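Local coordinates for protein DNA-entry nuclease (Competence-specific nuclease) (PDB 4QGO) that probably cuts DNA without sequence specificity as a metal-dependent nuclease of the His-Me finger (beta-beta-alpha) class, and serves Streptococcus agalactiae as a virulence factor, at residues 137-142 against 208-213; 167-172 against 194-199; 181-186 against 216-221. The protein carries 1 engineered substitution. All coordinates share one frame; numbering follows the deposited sequence.

Interaction 1. Residues 137-142 against 208-213; sequences TQTAHS and NTQASY
Q210 reaches from its loop to the start of helix 140-144. Its CB lies 4.1 Å from T139 CB and also covers one face of the Y213 ring near the rim. CG then passes H141 CB, also at 4.1 Å, and CD comes near H141 N and CB. At the tip, OE1 accepts a nearly straight bond from H141 N (2.9 Å), the donor standing well above the amide plane; A140 N is also close, but at too poor an angle for a bond. NE2 turns to D102. The backbone N-H of H141, in the first turn of the helix, thus has a side-chain acceptor. Strand 135-139, antiparallel to 108-112, is probably the second strand of the beta-beta-alpha core named for this nuclease class, and T139 is the N-cap where it passes into the helix. T139 OG1 accepts from S142 N at 3.1 Å and gives its own proton to T209 O at 2.8 Å, so cap and loop are tied by one hydroxyl. CG2 of the same residue abuts Y213 OH, which is bonded to A107 O. N208, with CG anti to its backbone N (chi1 -159°), clamps the strand edge: OD1 receives T139 N at 2.8 Å and ND2 donates to T137 O at 3.1 Å, both in the respective carbonyl planes.

Interaction 2. Residues 167-172 against 194-199; sequences NKRVRY and KSQDGT. With SO4 (sulfate ion), chain C.
K168 and D197 meet at the open end of the beta hairpin formed by strands 170-177 and 188-195, two neighbours in the seven-stranded antiparallel sheet. The two side chains cross at about a right angle. K168 NZ, carried round by the bend at chi4 (-56°), forms a salt bridge with D197 OD2 at 2.9 Å on the syn lone pair. The lysine also lies across T199, its CE 3.3 Å from OG1. The carboxylate is fixed from its other oxygen: OD1 accepts from S195 OG, from T199 N and from T199 OG1, three donors that hold the group against rotation. The T199 N bond makes an Asx turn, overlapping the type I turn from S195 to G198.

R169 and Q196 run obliquely past one another, with guanidinium and amide planes 83° apart. A water in the guanidinium plane joins them, accepting from R169 NE and donating to Q196 OE1, whereas the arginine tip is engaged by D71 and V49. In the backbone of the same two residues, Q196 N donates to R169 O (2.9 Å), nearly along the C=O axis. R171 N donates to K194 O (2.9 Å) and K194 N to R171 O (3.0 Å), an antiparallel hydrogen-bonded pair. V170 and S195, the adjoining non-hydrogen-bonded pair, project from the opposite face, where V170 packs on A163 of helix 153-165. R171 directs its guanidinium away from the hairpin partner toward N67 and A68, and its NH2 makes a weak bond of 3.0 Å to O4 of a sulfate, probably from the crystallisation liquor, that R173 and N67 also bind.

Interaction 3. Residues 181-186 against 216-221; sequences DTDLVP and DYATGE
With V185 CG1 anti to its backbone N (chi1 -180°) and Y217 CG anti to its carbonyl carbon (chi1 -63°), the two side chains cross at about a right angle. CG1 comes in at the edge of the tyrosine ring, in its plane, 3.9 Å from CD1. The other valine branch, CG2, rests 3.8 Å from G220 CA. Backbone oxygens of V185 and P186 come close to the ring, P186 O 3.6 Å from Y217 CD1, while the tyrosine hydroxyl is engaged by N208 O.

The segment 216-221 is the connection of the small hairpin 213-215/222-224. It is tightly wound: D216 OD1 accepts from A218 N in an Asx turn, T219 OG1 from E221 N in an ST turn, and G220 and E221 face D216 in a G1 beta bulge. This folding turns two successive carbonyls to the loop 181-186. Y217 O takes V185 N in its carbonyl plane (3.1 Å), and A218 O takes L184 N at 3.2 Å with the donor well above the plane.

The D183 carboxylate, its plane 39° from that of the Y217 ring, sets OD1 3.3 Å from A218 CA and OD2 3.6 Å from Y217 CB. D183 OD1 and D216 OD1 approach to 5.6 Å without contact. R179, salt-bridged to D183 OD2, would be expected to offset the charge of D183.

Overall arrangement
Interactions 1 and 3 are buried and adjoin through N208, whose ND2 is bonded to P186 O as well as to the strand of interaction 1. Interaction 2, partly buried, lies on the opposite side of the chain's centre, its own centre about 29 Å from that of interaction 1 and about 33 Å from that of interaction 3. The loop 181-186 of interaction 3 connects the two strands paired in interaction 2, so interactions 2 and 3 sit at opposite ends of that hairpin. Chemistry follows position. Side-chain amides and a hydroxyl bind backbone groups in interaction 1; interaction 2 adds a salt bridge and a water bridge to antiparallel strand bonds; interaction 3 has two main-chain bonds between loops plus valine-tyrosine packing.

Interaction 1. Residues 137-142 against 208-213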
ATOM      1  N   THR A 137      -0.931   3.135   9.480  1.00  6.05           N
ATOM      2  CA  THR A 137       0.408   3.373   9.993  1.00  5.05           C
ATOM      3  C   THR A 137       1.376   2.590   9.127  1.00  5.66           C
ATOM      4  O   THR A 137       1.330   1.367   9.099  1.00  6.28           O
ATOM      5  CB  THR A 137       0.516   2.919  11.453  1.00  5.10           C
ATOM      6  OG1 THR A 137      -0.361   3.722  12.251  1.00  6.52           O
ATOM      7  CG2 THR A 137       1.953   3.050  11.969  1.00  8.31           C
ATOM      8  N   GLN A 138       2.234   3.298   8.397  1.00  5.83           N
ATOM      9  CA  GLN A 138       3.116   2.652   7.436  1.00  4.56           C
ATOM     10  C   GLN A 138       4.557   3.053   7.703  1.00  4.85           C
ATOM     11  O   GLN A 138       4.851   4.231   7.987  1.00  7.19           O
ATOM     12  CB  GLN A 138       2.723   3.029   6.004  1.00  5.85           C
ATOM     13  CG  GLN A 138       3.446   2.188   4.946  1.00  5.06           C
ATOM     14  CD  GLN A 138       2.910   2.433   3.553  1.00  5.22           C
ATOM     15  OE1 GLN A 138       2.472   3.544   3.234  1.00  5.52           O
ATOM     16  NE2 GLN A 138       2.933   1.402   2.713  1.00  4.78           N
ATOM     17  N   THR A 139       5.465   2.090   7.618  1.00  5.07           N
ATOM     18  CA  THR A 139       6.865   2.441   7.853  1.00  4.67           C
ATOM     19  C   THR A 139       7.325   3.513   6.853  1.00  6.70           C
ATOM     20  O   THR A 139       6.866   3.552   5.701  1.00  6.02           O
ATOM     21  CB  THR A 139       7.813   1.232   7.809  1.00  4.92           C
ATOM     22  OG1 THR A 139       7.899   0.738   6.459  1.00  5.08           O
ATOM     23  CG2 THR A 139       7.326   0.139   8.754  1.00  4.30           C
ATOM     24  N   ALA A 140       8.218   4.393   7.301  1.00  4.65           N
ATOM     25  CA  ALA A 140       8.750   5.418   6.419  1.00  5.35           C
ATOM     26  C   ALA A 140       9.389   4.788   5.191  1.00  5.30           C
ATOM     27  O   ALA A 140       9.190   5.270   4.078  1.00  7.16           O
ATOM     28  CB  ALA A 140       9.761   6.289   7.156  1.00  6.55           C
ATOM     29  N   HIS A 141      10.150   3.707   5.388  1.00  5.98           N
ATOM     30  CA  HIS A 141      10.775   3.038   4.261  1.00  5.42           C
ATOM     31  C   HIS A 141       9.762   2.526   3.245  1.00  6.02           C
ATOM     32  O   HIS A 141       9.904   2.756   2.043  1.00  8.47           O
ATOM     33  CB  HIS A 141      11.613   1.856   4.713  1.00  7.23           C
ATOM     34  CG  HIS A 141      12.051   0.999   3.576  1.00  8.29           C
ATOM     35  ND1 HIS A 141      13.042   1.380   2.697  1.00 13.02           N
ATOM     36  CD2 HIS A 141      11.585  -0.191   3.130  1.00 10.24           C
ATOM     37  CE1 HIS A 141      13.193   0.439   1.778  1.00 14.02           C
ATOM     38  NE2 HIS A 141      12.325  -0.527   2.023  1.00 12.71           N
ATOM     39  N   SER A 142       8.756   1.802   3.724  1.00  5.05           N
ATOM     40  CA  SER A 142       7.832   1.175   2.788  1.00  6.09           C
ATOM     41  C   SER A 142       6.872   2.181   2.145  1.00  6.86           C
ATOM     42  O   SER A 142       6.396   1.960   1.033  1.00  8.81           O
ATOM     43  CB  SER A 142       7.109  -0.021   3.422  1.00  5.67           C
ATOM     44  OG  SER A 142       6.117   0.384   4.359  1.00  6.55           O
ATOM     45  N   ASN A 208       5.463  -4.053   5.417  1.00  5.68           N
ATOM     46  CA  ASN A 208       5.375  -2.888   6.289  1.00  5.03           C
ATOM     47  C   ASN A 208       6.461  -2.973   7.342  1.00  4.88           C
ATOM     48  O   ASN A 208       6.201  -3.165   8.542  1.00  6.46           O
ATOM     49  CB  ASN A 208       3.996  -2.791   6.932  1.00  5.77           C
ATOM     50  CG  ASN A 208       3.689  -1.390   7.407  1.00  5.69           C
ATOM     51  OD1 ASN A 208       4.401  -0.435   7.060  1.00  5.89           O
ATOM     52  ND2 ASN A 208       2.620  -1.249   8.197  1.00  5.87           N
ATOM     53  N   THR A 209       7.687  -2.836   6.858  1.00  5.70           N
ATOM     54  CA  THR A 209       8.883  -3.078   7.652  1.00  6.31           C
ATOM     55  C   THR A 209       9.919  -1.989   7.408  1.00  7.21           C
ATOM     56  O   THR A 209       9.832  -1.221   6.442  1.00  7.14           O
ATOM     57  CB  THR A 209       9.516  -4.449   7.296  1.00  6.85           C
ATOM     58  OG1 THR A 209       9.858  -4.478   5.899  1.00  7.87           O
ATOM     59  CG2 THR A 209       8.553  -5.594   7.605  1.00  6.88           C
ATOM     60  N   GLN A 210      10.925  -1.942   8.279  1.00  7.60           N
ATOM     61  CA  GLN A 210      12.027  -1.002   8.133  1.00  4.20           C
ATOM     62  C   GLN A 210      13.249  -1.714   8.719  1.00  6.78           C
ATOM     63  O   GLN A 210      13.138  -2.381   9.750  1.00  8.97           O
ATOM     64  CB  GLN A 210      11.703   0.289   8.897  1.00  6.41           C
ATOM     65  CG  GLN A 210      12.656   1.471   8.641  1.00  6.38           C
ATOM     66  CD  GLN A 210      11.933   2.817   8.623  1.00  5.82           C
ATOM     67  OE1 GLN A 210      10.822   2.942   8.097  1.00  6.93           O
ATOM     68  NE2 GLN A 210      12.554   3.827   9.210  1.00  7.13           N
ATOM     69  N   ALA A 211      14.401  -1.594   8.063  1.00  6.48           N
ATOM     70  CA  ALA A 211      15.555  -2.429   8.416  1.00  8.68           C
ATOM     71  C   ALA A 211      16.067  -2.188   9.837  1.00  8.98           C
ATOM     72  O   ALA A 211      16.607  -3.092  10.472  1.00 11.06           O
ATOM     73  CB  ALA A 211      16.676  -2.239   7.414  1.00  9.84           C
ATOM     74  N   SER A 212      15.865  -0.980  10.349  1.00  6.27           N
ATOM     75  CA  SER A 212      16.493  -0.578  11.606  1.00  8.19           C
ATOM     76  C   SER A 212      15.641  -0.830  12.841  1.00  8.83           C
ATOM     77  O   SER A 212      16.034  -0.475  13.940  1.00  8.65           O
ATOM     78  CB  SER A 212      16.861   0.908  11.560  1.00  8.03           C
ATOM     79  OG  SER A 212      15.702   1.714  11.702  1.00  8.01           O
ATOM     80  N   TYR A 213      14.470  -1.434  12.671  1.00  7.62           N
ATOM     81  CA  TYR A 213      13.630  -1.702  13.825  1.00  7.81           C
ATOM     82  C   TYR A 213      12.662  -2.841  13.592  1.00  8.32           C
ATOM     83  O   TYR A 213      12.491  -3.293  12.461  1.00  9.03           O
ATOM     84  CB  TYR A 213      12.884  -0.435  14.272  1.00  7.69           C
ATOM     85  CG  TYR A 213      11.824   0.141  13.330  1.00  7.61           C
ATOM     86  CD1 TYR A 213      10.589  -0.496  13.136  1.00  7.27           C
ATOM     87  CD2 TYR A 213      12.022   1.374  12.718  1.00  6.59           C
ATOM     88  CE1 TYR A 213       9.623   0.059  12.314  1.00  6.45           C
ATOM     89  CE2 TYR A 213      11.048   1.944  11.897  1.00  4.76           C
ATOM     90  CZ  TYR A 213       9.848   1.283  11.711  1.00  4.83           C
ATOM     91  OH  TYR A 213       8.876   1.841  10.914  1.00  7.53           O
TER

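Interaction 2. Residues 167-172 against 194-199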
ATOM      1  N   ASN A 167      -2.053   8.582 -20.627  0.54  9.90           N
ATOM      2  CA  ASN A 167      -3.445   8.395 -21.048  0.54 10.17           C
ATOM      3  C   ASN A 167      -3.955   6.958 -20.955  0.54  8.65           C
ATOM      4  O   ASN A 167      -4.854   6.560 -21.691  0.54 15.42           O
ATOM      5  CB  ASN A 167      -3.671   8.955 -22.458  0.54 13.51           C
ATOM      6  CG  ASN A 167      -3.316  10.419 -22.559  0.54 16.75           C
ATOM      7  OD1 ASN A 167      -3.714  11.218 -21.718  0.54 16.69           O
ATOM      8  ND2 ASN A 167      -2.553  10.778 -23.585  0.54 25.78           N
ATOM      9  N   LYS A 168      -3.386   6.186 -20.039  1.00  9.05           N
ATOM     10  CA  LYS A 168      -3.863   4.827 -19.816  1.00  8.24           C
ATOM     11  C   LYS A 168      -4.973   4.804 -18.765  1.00  8.53           C
ATOM     12  O   LYS A 168      -5.052   5.681 -17.901  1.00  9.99           O
ATOM     13  CB  LYS A 168      -2.719   3.910 -19.402  1.00  8.97           C
ATOM     14  CG  LYS A 168      -1.612   3.858 -20.445  1.00 14.02           C
ATOM     15  CD  LYS A 168      -0.614   2.771 -20.138  1.00 14.45           C
ATOM     16  CE  LYS A 168       0.581   2.870 -21.077  1.00 16.80           C
ATOM     17  NZ  LYS A 168       0.158   2.818 -22.510  1.00 17.57           N
ATOM     18  N   ARG A 169      -5.847   3.814 -18.879  1.00  7.29           N
ATOM     19  CA  ARG A 169      -6.864   3.517 -17.873  1.00  9.15           C
ATOM     20  C   ARG A 169      -6.314   2.405 -16.994  1.00  6.38           C
ATOM     21  O   ARG A 169      -5.945   1.342 -17.493  1.00  8.44           O
ATOM     22  CB  ARG A 169      -8.153   3.037 -18.537  1.00  9.53           C
ATOM     23  CG  ARG A 169      -8.936   4.128 -19.258  1.00 10.73           C
ATOM     24  CD  ARG A 169     -10.096   4.612 -18.402  1.00  9.71           C
ATOM     25  NE  ARG A 169     -11.146   3.606 -18.292  1.00 12.03           N
ATOM     26  CZ  ARG A 169     -12.267   3.764 -17.598  1.00  7.51           C
ATOM     27  NH1 ARG A 169     -12.494   4.886 -16.904  1.00  7.41           N
ATOM     28  NH2 ARG A 169     -13.155   2.787 -17.567  1.00 10.75           N
ATOM     29  N   VAL A 170      -6.240   2.655 -15.695  1.00  7.39           N
ATOM     30  CA  VAL A 170      -5.625   1.685 -14.792  1.00  6.20           C
ATOM     31  C   VAL A 170      -6.599   1.234 -13.712  1.00  6.11           C
ATOM     32  O   VAL A 170      -7.057   2.031 -12.901  1.00  6.15           O
ATOM     33  CB  VAL A 170      -4.341   2.243 -14.144  1.00  5.03           C
ATOM     34  CG1 VAL A 170      -3.709   1.170 -13.260  1.00  8.35           C
ATOM     35  CG2 VAL A 170      -3.351   2.671 -15.221  1.00  6.46           C
ATOM     36  N   ARG A 171      -6.934  -0.054 -13.732  1.00  5.05           N
ATOM     37  CA  ARG A 171      -7.705  -0.668 -12.656  1.00  6.17           C
ATOM     38  C   ARG A 171      -6.716  -0.994 -11.525  1.00  5.05           C
ATOM     39  O   ARG A 171      -5.642  -1.516 -11.772  1.00  5.35           O
ATOM     40  CB  ARG A 171      -8.409  -1.922 -13.184  1.00  6.68           C
ATOM     41  CG  ARG A 171      -9.266  -2.657 -12.177  1.00  5.39           C
ATOM     42  CD  ARG A 171     -10.561  -1.905 -11.801  1.00  6.14           C
ATOM     43  NE  ARG A 171     -11.343  -2.784 -10.938  1.00  5.64           N
ATOM     44  CZ  ARG A 171     -11.157  -2.917  -9.628  1.00  7.08           C
ATOM     45  NH1 ARG A 171     -10.257  -2.168  -8.994  1.00  7.11           N
ATOM     46  NH2 ARG A 171     -11.882  -3.786  -8.943  1.00  6.83           N
ATOM     47  N   TYR A 172      -7.079  -0.650 -10.290  1.00  3.32           N
ATOM     48  CA  TYR A 172      -6.130  -0.604  -9.170  1.00  4.55           C
ATOM     49  C   TYR A 172      -6.813  -1.117  -7.912  1.00  5.38           C
ATOM     50  O   TYR A 172      -7.968  -0.772  -7.642  1.00  5.49           O
ATOM     51  CB  TYR A 172      -5.712   0.859  -8.970  1.00  4.69           C
ATOM     52  CG  TYR A 172      -4.542   1.173  -8.046  1.00  4.13           C
ATOM     53  CD1 TYR A 172      -3.350   0.460  -8.105  1.00  5.49           C
ATOM     54  CD2 TYR A 172      -4.609   2.254  -7.169  1.00  5.05           C
ATOM     55  CE1 TYR A 172      -2.276   0.788  -7.273  1.00  5.42           C
ATOM     56  CE2 TYR A 172      -3.541   2.589  -6.348  1.00  6.35           C
ATOM     57  CZ  TYR A 172      -2.380   1.862  -6.410  1.00  5.47           C
ATOM     58  OH  TYR A 172      -1.307   2.189  -5.595  1.00  6.77           O
ATOM     59  N   LYS A 194      -3.624  -3.012 -13.325  1.00  5.44           N
ATOM     60  CA  LYS A 194      -3.740  -3.523 -14.686  1.00  6.12           C
ATOM     61  C   LYS A 194      -4.248  -2.394 -15.565  1.00  6.38           C
ATOM     62  O   LYS A 194      -5.275  -1.794 -15.267  1.00  6.55           O
ATOM     63  CB  LYS A 194      -4.714  -4.707 -14.705  1.00  5.36           C
ATOM     64  CG  LYS A 194      -5.051  -5.243 -16.086  1.00 13.30           C
ATOM     65  CD  LYS A 194      -3.825  -5.856 -16.727  1.00 11.58           C
ATOM     66  CE  LYS A 194      -4.173  -6.476 -18.083  1.00 14.02           C
ATOM     67  NZ  LYS A 194      -5.213  -7.536 -17.951  1.00 20.04           N
ATOM     68  N   SER A 195      -3.534  -2.096 -16.647  1.00  6.23           N
ATOM     69  CA  SER A 195      -4.038  -1.120 -17.611  1.00  6.23           C
ATOM     70  C   SER A 195      -4.940  -1.792 -18.651  1.00  7.79           C
ATOM     71  O   SER A 195      -4.809  -2.994 -18.929  1.00  8.92           O
ATOM     72  CB  SER A 195      -2.890  -0.364 -18.290  1.00  8.42           C
ATOM     73  OG  SER A 195      -2.108  -1.233 -19.094  1.00  8.00           O
ATOM     74  N   GLN A 196      -5.858  -1.010 -19.204  1.00  8.43           N
ATOM     75  CA  GLN A 196      -6.753  -1.503 -20.247  1.00  8.06           C
ATOM     76  C   GLN A 196      -5.968  -2.137 -21.394  1.00 10.69           C
ATOM     77  O   GLN A 196      -6.341  -3.206 -21.878  1.00 10.89           O
ATOM     78  CB  GLN A 196      -7.646  -0.371 -20.764  1.00  8.99           C
ATOM     79  CG  GLN A 196      -8.601  -0.797 -21.882  1.00 10.59           C
ATOM     80  CD  GLN A 196      -9.287   0.384 -22.562  1.00 12.55           C
ATOM     81  OE1 GLN A 196      -9.674   1.360 -21.918  1.00 12.50           O
ATOM     82  NE2 GLN A 196      -9.439   0.294 -23.880  1.00 17.36           N
ATOM     83  N   ASP A 197      -4.870  -1.499 -21.798  1.00  7.93           N
ATOM     84  CA  ASP A 197      -4.075  -2.010 -22.921  1.00  8.59           C
ATOM     85  C   ASP A 197      -3.110  -3.130 -22.553  1.00 12.46           C
ATOM     86  O   ASP A 197      -2.393  -3.643 -23.413  1.00 14.32           O
ATOM     87  CB  ASP A 197      -3.347  -0.877 -23.670  1.00 10.08           C
ATOM     88  CG  ASP A 197      -2.184  -0.266 -22.883  1.00 16.20           C
ATOM     89  OD1 ASP A 197      -1.827  -0.738 -21.783  1.00 11.36           O
ATOM     90  OD2 ASP A 197      -1.596   0.711 -23.393  1.00 13.52           O
ATOM     91  N   GLY A 198      -3.076  -3.481 -21.267  1.00 10.10           N
ATOM     92  CA  GLY A 198      -2.278  -4.594 -20.789  1.00  9.74           C
ATOM     93  C   GLY A 198      -0.794  -4.322 -20.594  1.00 10.59           C
ATOM     94  O   GLY A 198      -0.054  -5.218 -20.169  1.00 14.04           O
ATOM     95  N   THR A 199      -0.344  -3.108 -20.908  1.00  7.93           N
ATOM     96  CA  THR A 199       1.089  -2.819 -20.850  1.00  8.98           C
ATOM     97  C   THR A 199       1.582  -2.638 -19.419  1.00  9.83           C
ATOM     98  O   THR A 199       2.768  -2.827 -19.130  1.00 14.99           O
ATOM     99  CB  THR A 199       1.493  -1.573 -21.668  1.00 10.81           C
ATOM    100  OG1 THR A 199       0.812  -0.422 -21.156  1.00 11.49           O
ATOM    101  CG2 THR A 199       1.155  -1.753 -23.145  1.00 11.86           C
TER
HETATM  102  S   SO4 C 301     -13.041  -6.434  -5.809  0.75  5.40           S
HETATM  103  O1  SO4 C 301     -12.509  -6.177  -4.480  0.75  5.07           O
HETATM  104  O2  SO4 C 301     -14.367  -5.851  -5.935  0.75  6.46           O
HETATM  105  O3  SO4 C 301     -13.140  -7.878  -6.060  0.75  8.15           O
HETATM  106  O4  SO4 C 301     -12.178  -5.838  -6.818  0.75  7.72           O
HETATM  107  O   HOH W   1     -11.010   0.982 -19.553  1.00 10.54           O

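Interaction 3. Residues 181-186 against 216-221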
ATOM      1  N   ASP A 181      -7.475 -10.973  12.943  1.00 14.01           N
ATOM      2  CA  ASP A 181      -8.621 -10.079  12.935  1.00 14.97           C
ATOM      3  C   ASP A 181      -8.470  -8.866  13.840  1.00 21.31           C
ATOM      4  O   ASP A 181      -9.255  -7.931  13.739  1.00 24.71           O
ATOM      5  CB  ASP A 181      -9.909 -10.834  13.282  1.00 15.76           C
ATOM      6  CG  ASP A 181     -10.399 -11.703  12.145  1.00 30.51           C
ATOM      7  OD1 ASP A 181      -9.975 -11.475  10.991  1.00 34.33           O
ATOM      8  OD2 ASP A 181     -11.218 -12.610  12.406  1.00 34.77           O
ATOM      9  N   THR A 182      -7.457  -8.854  14.704  1.00 17.52           N
ATOM     10  CA  THR A 182      -7.365  -7.797  15.712  1.00 16.46           C
ATOM     11  C   THR A 182      -6.191  -6.815  15.593  1.00 11.38           C
ATOM     12  O   THR A 182      -6.262  -5.720  16.148  1.00 13.82           O
ATOM     13  CB  THR A 182      -7.389  -8.383  17.133  1.00 21.25           C
ATOM     14  OG1 THR A 182      -6.312  -9.313  17.289  1.00 17.83           O
ATOM     15  CG2 THR A 182      -8.707  -9.105  17.372  1.00 25.76           C
ATOM     16  N   ASP A 183      -5.122  -7.199  14.895  1.00 12.68           N
ATOM     17  CA  ASP A 183      -3.955  -6.317  14.755  1.00  9.80           C
ATOM     18  C   ASP A 183      -4.360  -4.929  14.283  1.00 10.19           C
ATOM     19  O   ASP A 183      -5.173  -4.777  13.361  1.00  9.29           O
ATOM     20  CB  ASP A 183      -2.966  -6.843  13.719  1.00 10.58           C
ATOM     21  CG  ASP A 183      -2.058  -7.927  14.242  1.00  9.96           C
ATOM     22  OD1 ASP A 183      -2.114  -8.298  15.438  1.00 12.17           O
ATOM     23  OD2 ASP A 183      -1.253  -8.400  13.426  1.00  9.54           O
ATOM     24  N   LEU A 184      -3.766  -3.910  14.873  1.00  7.50           N
ATOM     25  CA  LEU A 184      -4.082  -2.550  14.460  1.00  6.34           C
ATOM     26  C   LEU A 184      -3.373  -2.156  13.166  1.00  8.05           C
ATOM     27  O   LEU A 184      -3.877  -1.331  12.415  1.00  7.50           O
ATOM     28  CB  LEU A 184      -3.726  -1.575  15.574  1.00  7.34           C
ATOM     29  CG  LEU A 184      -4.573  -1.760  16.825  1.00 11.08           C
ATOM     30  CD1 LEU A 184      -4.092  -0.813  17.904  1.00 12.11           C
ATOM     31  CD2 LEU A 184      -6.024  -1.507  16.490  1.00 10.65           C
ATOM     32  N   VAL A 185      -2.199  -2.730  12.923  1.00  6.66           N
ATOM     33  CA  VAL A 185      -1.334  -2.292  11.825  1.00  6.69           C
ATOM     34  C   VAL A 185      -1.151  -3.448  10.847  1.00  7.39           C
ATOM     35  O   VAL A 185      -0.903  -4.578  11.254  1.00  6.81           O
ATOM     36  CB  VAL A 185       0.055  -1.861  12.366  1.00  5.27           C
ATOM     37  CG1 VAL A 185       0.970  -1.399  11.233  1.00  7.88           C
ATOM     38  CG2 VAL A 185      -0.095  -0.777  13.417  1.00  6.96           C
ATOM     39  N   PRO A 186      -1.266  -3.174   9.536  1.00  6.09           N
ATOM     40  CA  PRO A 186      -1.057  -4.243   8.558  1.00  5.17           C
ATOM     41  C   PRO A 186       0.422  -4.612   8.475  1.00  5.75           C
ATOM     42  O   PRO A 186       1.270  -3.740   8.643  1.00  7.17           O
ATOM     43  CB  PRO A 186      -1.522  -3.602   7.243  1.00  6.76           C
ATOM     44  CG  PRO A 186      -1.273  -2.150   7.426  1.00  6.58           C
ATOM     45  CD  PRO A 186      -1.556  -1.876   8.897  1.00  5.58           C
ATOM     46  N   ASP A 216       5.587  -4.472  16.590  1.00  9.07           N
ATOM     47  CA  ASP A 216       4.514  -5.368  17.005  1.00 10.59           C
ATOM     48  C   ASP A 216       3.263  -4.883  16.283  1.00  9.12           C
ATOM     49  O   ASP A 216       2.748  -3.804  16.590  1.00  9.07           O
ATOM     50  CB  ASP A 216       4.321  -5.268  18.522  1.00  9.53           C
ATOM     51  CG  ASP A 216       3.286  -6.250  19.052  1.00 21.53           C
ATOM     52  OD1 ASP A 216       2.512  -6.808  18.249  1.00 15.21           O
ATOM     53  OD2 ASP A 216       3.238  -6.460  20.286  1.00 25.00           O
ATOM     54  N   TYR A 217       2.788  -5.660  15.309  1.00  7.41           N
ATOM     55  CA  TYR A 217       1.656  -5.225  14.490  1.00  7.53           C
ATOM     56  C   TYR A 217       0.353  -5.202  15.269  1.00  9.33           C
ATOM     57  O   TYR A 217      -0.617  -4.567  14.848  1.00  9.18           O
ATOM     58  CB  TYR A 217       1.513  -6.079  13.226  1.00  8.26           C
ATOM     59  CG  TYR A 217       2.705  -5.958  12.302  1.00  7.22           C
ATOM     60  CD1 TYR A 217       2.982  -4.763  11.649  1.00  6.51           C
ATOM     61  CD2 TYR A 217       3.554  -7.037  12.092  1.00  9.88           C
ATOM     62  CE1 TYR A 217       4.081  -4.643  10.822  1.00  6.35           C
ATOM     63  CE2 TYR A 217       4.657  -6.931  11.263  1.00  9.47           C
ATOM     64  CZ  TYR A 217       4.921  -5.727  10.642  1.00  9.04           C
ATOM     65  OH  TYR A 217       6.020  -5.642   9.817  1.00 10.04           O
ATOM     66  N   ALA A 218       0.317  -5.890  16.410  1.00  9.34           N
ATOM     67  CA  ALA A 218      -0.875  -5.835  17.239  1.00  7.97           C
ATOM     68  C   ALA A 218      -1.148  -4.410  17.714  1.00  7.50           C
ATOM     69  O   ALA A 218      -2.284  -3.945  17.667  1.00  8.92           O
ATOM     70  CB  ALA A 218      -0.747  -6.788  18.439  1.00 11.58           C
ATOM     71  N   THR A 219      -0.096  -3.718  18.164  1.00  8.86           N
ATOM     72  CA  THR A 219      -0.225  -2.406  18.800  1.00  7.97           C
ATOM     73  C   THR A 219       0.389  -1.254  18.007  1.00  7.41           C
ATOM     74  O   THR A 219       0.036  -0.093  18.206  1.00  9.46           O
ATOM     75  CB  THR A 219       0.481  -2.411  20.166  1.00  9.38           C
ATOM     76  OG1 THR A 219       1.840  -2.814  19.965  1.00 10.27           O
ATOM     77  CG2 THR A 219      -0.181  -3.400  21.105  1.00 14.30           C
ATOM     78  N   GLY A 220       1.316  -1.581  17.114  1.00  9.04           N
ATOM     79  CA  GLY A 220       2.116  -0.568  16.457  1.00  8.48           C
ATOM     80  C   GLY A 220       3.350  -0.154  17.247  1.00  8.35           C
ATOM     81  O   GLY A 220       4.068   0.738  16.810  1.00  9.52           O
ATOM     82  N   GLU A 221       3.612  -0.806  18.381  1.00  7.65           N
ATOM     83  CA  GLU A 221       4.794  -0.475  19.194  1.00  9.45           C
ATOM     84  C   GLU A 221       6.080  -0.881  18.482  1.00  8.92           C
ATOM     85  O   GLU A 221       6.227  -2.014  18.018  1.00  9.76           O
ATOM     86  CB  GLU A 221       4.727  -1.150  20.568  1.00  8.09           C
ATOM     87  CG  GLU A 221       5.907  -0.836  21.485  1.00  9.50           C
ATOM     88  CD  GLU A 221       5.923  -1.663  22.761  1.00 14.80           C
ATOM     89  OE1 GLU A 221       6.435  -1.140  23.773  1.00 21.86           O
ATOM     90  OE2 GLU A 221       5.472  -2.840  22.743  1.00 18.51           O
TER